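Local coordinates for IMC sub-compartment protein ISP1 (Toxoplasma gondii, PDB 4CHM) that belongs to a group of inner membrane complex sub-compartment proteins critical for replication of the parasite, and adopts a pleckstrin homology fold, at residues I60-I65 and D117-L122; V91-L96 and T113-L118. All coordinates share one frame; numbering follows the deposited sequence.

Interaction 1. Residues I60-I65 and D117-L122. With SO4 (sulfate ion), chain E.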
loop_
_atom_site.group_PDB
_atom_site.type_symbol
_atom_site.label_atom_id
_atom_site.label_comp_id
_atom_site.label_asym_id
_atom_site.label_seq_id
_atom_site.Cartn_x
_atom_site.Cartn_y
_atom_site.Cartn_z
ATOM N N ILE A 60 11.389 2.989 -1.150
ATOM C CA ILE A 60 11.438 1.659 -0.560
ATOM C C ILE A 60 11.659 0.613 -1.654
ATOM O O ILE A 60 10.729 0.285 -2.415
ATOM C CB ILE A 60 10.134 1.304 0.188
ATOM C CG1 ILE A 60 9.815 2.336 1.269
ATOM C CG2 ILE A 60 10.267 -0.058 0.861
ATOM C CD1 ILE A 60 8.534 3.085 1.023
ATOM N N PRO A 61 12.894 0.082 -1.747
ATOM C CA PRO A 61 13.133 -1.087 -2.608
ATOM C C PRO A 61 12.152 -2.217 -2.304
ATOM O O PRO A 61 11.818 -2.464 -1.140
ATOM C CB PRO A 61 14.568 -1.524 -2.251
ATOM C CG PRO A 61 15.179 -0.358 -1.548
ATOM C CD PRO A 61 14.049 0.399 -0.886
ATOM N N LEU A 62 11.700 -2.898 -3.346
ATOM C CA LEU A 62 10.783 -4.020 -3.190
ATOM C C LEU A 62 11.358 -5.073 -2.256
ATOM O O LEU A 62 10.627 -5.813 -1.583
ATOM C CB LEU A 62 10.512 -4.649 -4.545
ATOM C CG LEU A 62 9.050 -4.918 -4.793
ATOM C CD1 LEU A 62 8.265 -3.629 -4.640
ATOM C CD2 LEU A 62 8.880 -5.497 -6.180
ATOM N N SER A 63 12.674 -5.173 -2.254
ATOM C CA SER A 63 13.323 -6.206 -1.513
ATOM C C SER A 63 13.365 -5.842 -0.024
ATOM O O SER A 63 13.638 -6.692 0.807
ATOM C CB SER A 63 14.721 -6.474 -2.076
ATOM O OG SER A 63 15.504 -5.289 -2.078
ATOM N N ASP A 64 12.995 -4.604 0.316
ATOM C CA ASP A 64 12.883 -4.213 1.726
ATOM C C ASP A 64 11.465 -4.389 2.278
ATOM O O ASP A 64 11.194 -4.078 3.429
ATOM C CB ASP A 64 13.340 -2.765 1.923
ATOM C CG ASP A 64 13.417 -2.376 3.383
ATOM O OD1 ASP A 64 13.884 -3.197 4.189
ATOM O OD2 ASP A 64 12.974 -1.269 3.739
ATOM N N ILE A 65 10.556 -4.835 1.438
ATOM C CA ILE A 65 9.196 -5.018 1.862
ATOM C C ILE A 65 9.011 -6.474 2.220
ATOM O O ILE A 65 8.861 -7.315 1.356
ATOM C CB ILE A 65 8.187 -4.588 0.782
ATOM C CG1 ILE A 65 8.326 -3.086 0.507
ATOM C CG2 ILE A 65 6.758 -4.887 1.256
ATOM C CD1 ILE A 65 7.819 -2.667 -0.869
ATOM N N ASP A 117 -2.461 -7.958 -4.190
ATOM C CA ASP A 117 -2.171 -8.883 -5.277
ATOM C C ASP A 117 -1.063 -8.430 -6.201
ATOM O O ASP A 117 -0.193 -9.186 -6.505
ATOM C CB ASP A 117 -3.411 -9.109 -6.105
ATOM C CG ASP A 117 -4.504 -9.754 -5.330
ATOM O OD1 ASP A 117 -4.241 -10.728 -4.641
ATOM O OD2 ASP A 117 -5.614 -9.282 -5.396
ATOM N N LEU A 118 -1.081 -7.179 -6.614
ATOM C CA LEU A 118 -0.061 -6.655 -7.492
ATOM C C LEU A 118 1.333 -6.690 -6.869
ATOM O O LEU A 118 2.285 -6.999 -7.529
ATOM C CB LEU A 118 -0.398 -5.228 -7.908
ATOM C CG LEU A 118 0.612 -4.532 -8.805
ATOM C CD1 LEU A 118 0.755 -5.240 -10.129
ATOM C CD2 LEU A 118 0.306 -3.067 -8.995
ATOM N N LEU A 119 1.432 -6.341 -5.604
ATOM C CA LEU A 119 2.695 -6.343 -4.908
ATOM C C LEU A 119 3.259 -7.747 -4.800
ATOM O O LEU A 119 4.426 -7.973 -4.957
ATOM C CB LEU A 119 2.542 -5.716 -3.554
ATOM C CG LEU A 119 3.451 -4.549 -3.268
ATOM C CD1 LEU A 119 4.783 -5.045 -2.801
ATOM C CD2 LEU A 119 3.610 -3.612 -4.432
ATOM N N LYS A 120 2.382 -8.692 -4.551
ATOM C CA LYS A 120 2.761 -10.060 -4.534
ATOM C C LYS A 120 3.292 -10.450 -5.903
ATOM O O LYS A 120 4.290 -11.103 -5.975
ATOM C CB LYS A 120 1.575 -10.927 -4.121
ATOM C CG LYS A 120 1.540 -11.134 -2.620
ATOM C CD LYS A 120 0.323 -11.855 -2.085
ATOM C CE LYS A 120 0.186 -11.518 -0.614
ATOM N NZ LYS A 120 -0.383 -12.574 0.259
ATOM N N LYS A 121 2.625 -10.026 -6.961
ATOM C CA LYS A 121 3.065 -10.368 -8.287
ATOM C C LYS A 121 4.441 -9.785 -8.590
ATOM O O LYS A 121 5.298 -10.494 -9.017
ATOM C CB LYS A 121 2.035 -9.922 -9.324
ATOM C CG LYS A 121 1.093 -11.023 -9.790
ATOM C CD LYS A 121 -0.125 -10.509 -10.558
ATOM C CE LYS A 121 -0.114 -10.949 -12.021
ATOM N NZ LYS A 121 -1.426 -11.507 -12.471
ATOM N N LEU A 122 4.679 -8.527 -8.274
ATOM C CA LEU A 122 5.983 -7.921 -8.514
ATOM C C LEU A 122 7.091 -8.588 -7.714
ATOM O O LEU A 122 8.173 -8.832 -8.208
ATOM C CB LEU A 122 5.948 -6.450 -8.165
ATOM C CG LEU A 122 4.996 -5.585 -8.955
ATOM C CD1 LEU A 122 4.912 -4.234 -8.312
ATOM C CD2 LEU A 122 5.479 -5.462 -10.374
HETATM S S SO4 E . -1.579 -13.208 4.010
HETATM O O1 SO4 E . -2.601 -14.282 3.930
HETATM O O2 SO4 E . -1.689 -12.551 5.301
HETATM O O3 SO4 E . -1.811 -12.227 2.917
HETATM O O4 SO4 E . -0.245 -13.773 3.843
#
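Leu62 reaches across to two leucines of the 117-122 helical segment, one with each of its methyls. CD2 lies 3.7 Å from CB of Leu122, close to the helix backbone. CD1 meets CD1 of Leu119 at 4.2 Å. The two approaches differ. Leu62 and Leu119 run past each other in opposite directions, whereas Leu62 and Leu122 cross at about a right angle. The first torsion of Leu62, chi1 -134°, lies off the staggered positions, and so does that of Leu119 at -124°. Both are unusual for leucine. Leu119 leaves the helix at an angle to the 60-65 segment, but its branch end turns in. There Leu119 CD1 also meets CD1 of Ile65, at 4.3 Å, so it touches both residues.

In the pleckstrin homology fold a C-terminal helix packs against a strongly bent antiparallel sheet. Here helix 109-125 meets the link between strands 56-61 and 65-69, the two outermost strands of that sheet. The link is a short 3-10 turn. Asp64 N bonds to Pro61 O at 2.8 Å, and Ile65 N to Leu62 O at 3.2 Å. The turn places Leu62 and Ile65 three residues apart, and both start out toward the helix. Lys123, the residue after Leu122, adds hydrogen bonds from NZ to the carbonyl oxygens of Leu62 and Ile65.

Lys120 extends elsewhere. Its chain bends at the last torsion, and NZ gives a 3.0 Å hydrogen bond to O3 of a sulfate ion, probably from the crystallisation liquor. His70 and Gln74 also bond this anion.

Interaction 2. Residues V91-L96 and T113-L118; sequences VALHLL and TCFVDL
Val91 and Phe115 bury the most surface here, followed by Val116. Val91 CG2 touches both helix residues. It is 3.7 Å from CG2 of Val116 and 3.9 Å from CD2 of the Phe115 ring. The methyl meets the ring obliquely. Val91 CG1 adds a looser touch to the same Val116 methyl at 4.0 Å. Phe115 has CG anti to its backbone N (chi1 -173°), which carries the ring out toward strand 90-95. The next ring atom on the same side, CE2, meets Leu93. CD2 of Leu93 lies at the ring edge, near the ring plane, 4.1 Å from CE2. The two side chains cross at about a right angle.

Strand 91-95 and helix 113-118 run roughly parallel, with their axes at 29° and 9.8 Å apart at closest. This is the C-terminal helix of the pleckstrin homology fold lying against the sheet. Phe115 also touches Leu16 of helix 10-22 and meets the Phe106 ring, so one side chain touches both helix 10-22 and strand 90-95.

All four touching residues are buried and apolar. No hydrogen bond crosses the contact, so its cohesion rests on dispersion and on the exclusion of water.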
loop_
_atom_site.group_PDB
_atom_site.type_symbol
_atom_site.label_atom_id
_atom_site.label_comp_id
_atom_site.label_asym_id
_atom_site.label_seq_id
_atom_site.Cartn_x
_atom_site.Cartn_y
_atom_site.Cartn_z
ATOM N N VAL A 91 -3.301 -0.756 3.279
ATOM C CA VAL A 91 -2.236 -1.737 3.347
ATOM C C VAL A 91 -1.013 -1.088 3.993
ATOM O O VAL A 91 -0.558 -0.003 3.555
ATOM C CB VAL A 91 -1.807 -2.256 1.958
ATOM C CG1 VAL A 91 -0.912 -3.457 2.108
ATOM C CG2 VAL A 91 -3.022 -2.591 1.080
ATOM N N ALA A 92 -0.436 -1.770 4.972
ATOM C CA ALA A 92 0.846 -1.316 5.555
ATOM C C ALA A 92 1.998 -2.117 5.006
ATOM O O ALA A 92 1.948 -3.345 4.978
ATOM C CB ALA A 92 0.814 -1.414 7.066
ATOM N N LEU A 93 3.067 -1.421 4.629
ATOM C CA LEU A 93 4.296 -2.077 4.236
ATOM C C LEU A 93 5.120 -2.352 5.453
ATOM O O LEU A 93 5.618 -1.422 6.112
ATOM C CB LEU A 93 5.110 -1.199 3.278
ATOM C CG LEU A 93 4.372 -0.473 2.164
ATOM C CD1 LEU A 93 5.355 0.483 1.497
ATOM C CD2 LEU A 93 3.783 -1.466 1.160
ATOM N N HIS A 94 5.292 -3.621 5.745
ATOM C CA HIS A 94 6.172 -4.046 6.806
ATOM C C HIS A 94 7.563 -4.168 6.203
ATOM O O HIS A 94 7.784 -4.959 5.334
ATOM C CB HIS A 94 5.700 -5.394 7.362
ATOM C CG HIS A 94 6.440 -5.846 8.572
ATOM N ND1 HIS A 94 6.527 -7.161 8.935
ATOM C CD2 HIS A 94 7.126 -5.157 9.500
ATOM C CE1 HIS A 94 7.244 -7.266 10.032
ATOM N NE2 HIS A 94 7.614 -6.062 10.399
ATOM N N LEU A 95 8.488 -3.372 6.695
ATOM C CA LEU A 95 9.813 -3.270 6.101
ATOM C C LEU A 95 10.856 -4.193 6.737
ATOM O O LEU A 95 10.883 -4.336 7.912
ATOM C CB LEU A 95 10.312 -1.826 6.107
ATOM C CG LEU A 95 9.348 -0.779 5.587
ATOM C CD1 LEU A 95 9.838 0.637 5.744
ATOM C CD2 LEU A 95 8.957 -1.075 4.166
ATOM N N LEU A 96 11.669 -4.831 5.914
ATOM C CA LEU A 96 12.692 -5.747 6.388
ATOM C C LEU A 96 13.808 -5.163 7.237
ATOM O O LEU A 96 14.028 -5.612 8.322
ATOM C CB LEU A 96 13.308 -6.452 5.186
ATOM C CG LEU A 96 14.336 -7.573 5.353
ATOM C CD1 LEU A 96 14.018 -8.494 6.502
ATOM C CD2 LEU A 96 14.472 -8.347 4.063
ATOM N N THR A 113 -7.422 -3.965 -2.192
ATOM C CA THR A 113 -7.338 -5.372 -2.510
ATOM C C THR A 113 -6.421 -5.662 -3.680
ATOM O O THR A 113 -5.581 -6.520 -3.584
ATOM C CB THR A 113 -8.714 -5.996 -2.788
ATOM O OG1 THR A 113 -9.567 -5.793 -1.683
ATOM C CG2 THR A 113 -8.574 -7.441 -3.018
ATOM N N CYS A 114 -6.553 -4.892 -4.750
ATOM C CA CYS A 114 -5.658 -5.029 -5.925
ATOM C C CYS A 114 -4.216 -4.812 -5.611
ATOM O O CYS A 114 -3.365 -5.433 -6.223
ATOM C CB CYS A 114 -6.048 -4.066 -7.053
ATOM S SG CYS A 114 -7.546 -4.537 -7.896
ATOM N N PHE A 115 -3.930 -3.826 -4.758
ATOM C CA PHE A 115 -2.558 -3.536 -4.399
ATOM C C PHE A 115 -1.869 -4.735 -3.807
ATOM O O PHE A 115 -0.666 -4.970 -4.070
ATOM C CB PHE A 115 -2.464 -2.387 -3.400
ATOM C CG PHE A 115 -1.039 -1.943 -3.132
ATOM C CD1 PHE A 115 -0.300 -1.296 -4.129
ATOM C CD2 PHE A 115 -0.476 -2.094 -1.894
ATOM C CE1 PHE A 115 0.990 -0.816 -3.879
ATOM C CE2 PHE A 115 0.851 -1.688 -1.648
ATOM C CZ PHE A 115 1.572 -1.035 -2.642
ATOM N N VAL A 116 -2.560 -5.417 -2.899
ATOM C CA VAL A 116 -1.971 -6.597 -2.232
ATOM C C VAL A 116 -1.576 -7.663 -3.258
ATOM O O VAL A 116 -0.446 -8.142 -3.250
ATOM C CB VAL A 116 -2.901 -7.171 -1.118
ATOM C CG1 VAL A 116 -2.398 -8.516 -0.618
ATOM C CG2 VAL A 116 -2.974 -6.186 0.057
ATOM N N ASP A 117 -2.461 -7.958 -4.190
ATOM C CA ASP A 117 -2.171 -8.883 -5.277
ATOM C C ASP A 117 -1.063 -8.430 -6.201
ATOM O O ASP A 117 -0.193 -9.186 -6.505
ATOM C CB ASP A 117 -3.411 -9.109 -6.105
ATOM C CG ASP A 117 -4.504 -9.754 -5.330
ATOM O OD1 ASP A 117 -4.241 -10.728 -4.641
ATOM O OD2 ASP A 117 -5.614 -9.282 -5.396
ATOM N N LEU A 118 -1.081 -7.179 -6.614
ATOM C CA LEU A 118 -0.061 -6.655 -7.492
ATOM C C LEU A 118 1.333 -6.690 -6.869
ATOM O O LEU A 118 2.285 -6.999 -7.529
ATOM C CB LEU A 118 -0.398 -5.228 -7.908
ATOM C CG LEU A 118 0.612 -4.532 -8.805
ATOM C CD1 LEU A 118 0.755 -5.240 -10.129
ATOM C CD2 LEU A 118 0.306 -3.067 -8.995
#

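Both contacts use helix 109-125, on successive turns that share Asp117 and Leu118, and both reach the same sheet. Their centres are about 7 Å apart. Interaction 2 is the deeper, its centre about 5 Å from the centre of the chain, and joins the helix to a strand inside the sheet. Interaction 1 is centred about 10 Å from it, where the helix meets a turn between the edge strands. Its apolar patch is still mostly buried, but lysines flank it. Interaction 2 includes an aromatic ring; the side chains meeting across interaction 1 are all aliphatic. The sheet-side segments also touch directly. Asp64 O probably accepts a hydrogen bond from Leu96 N, and Ile60 packs on Leu95.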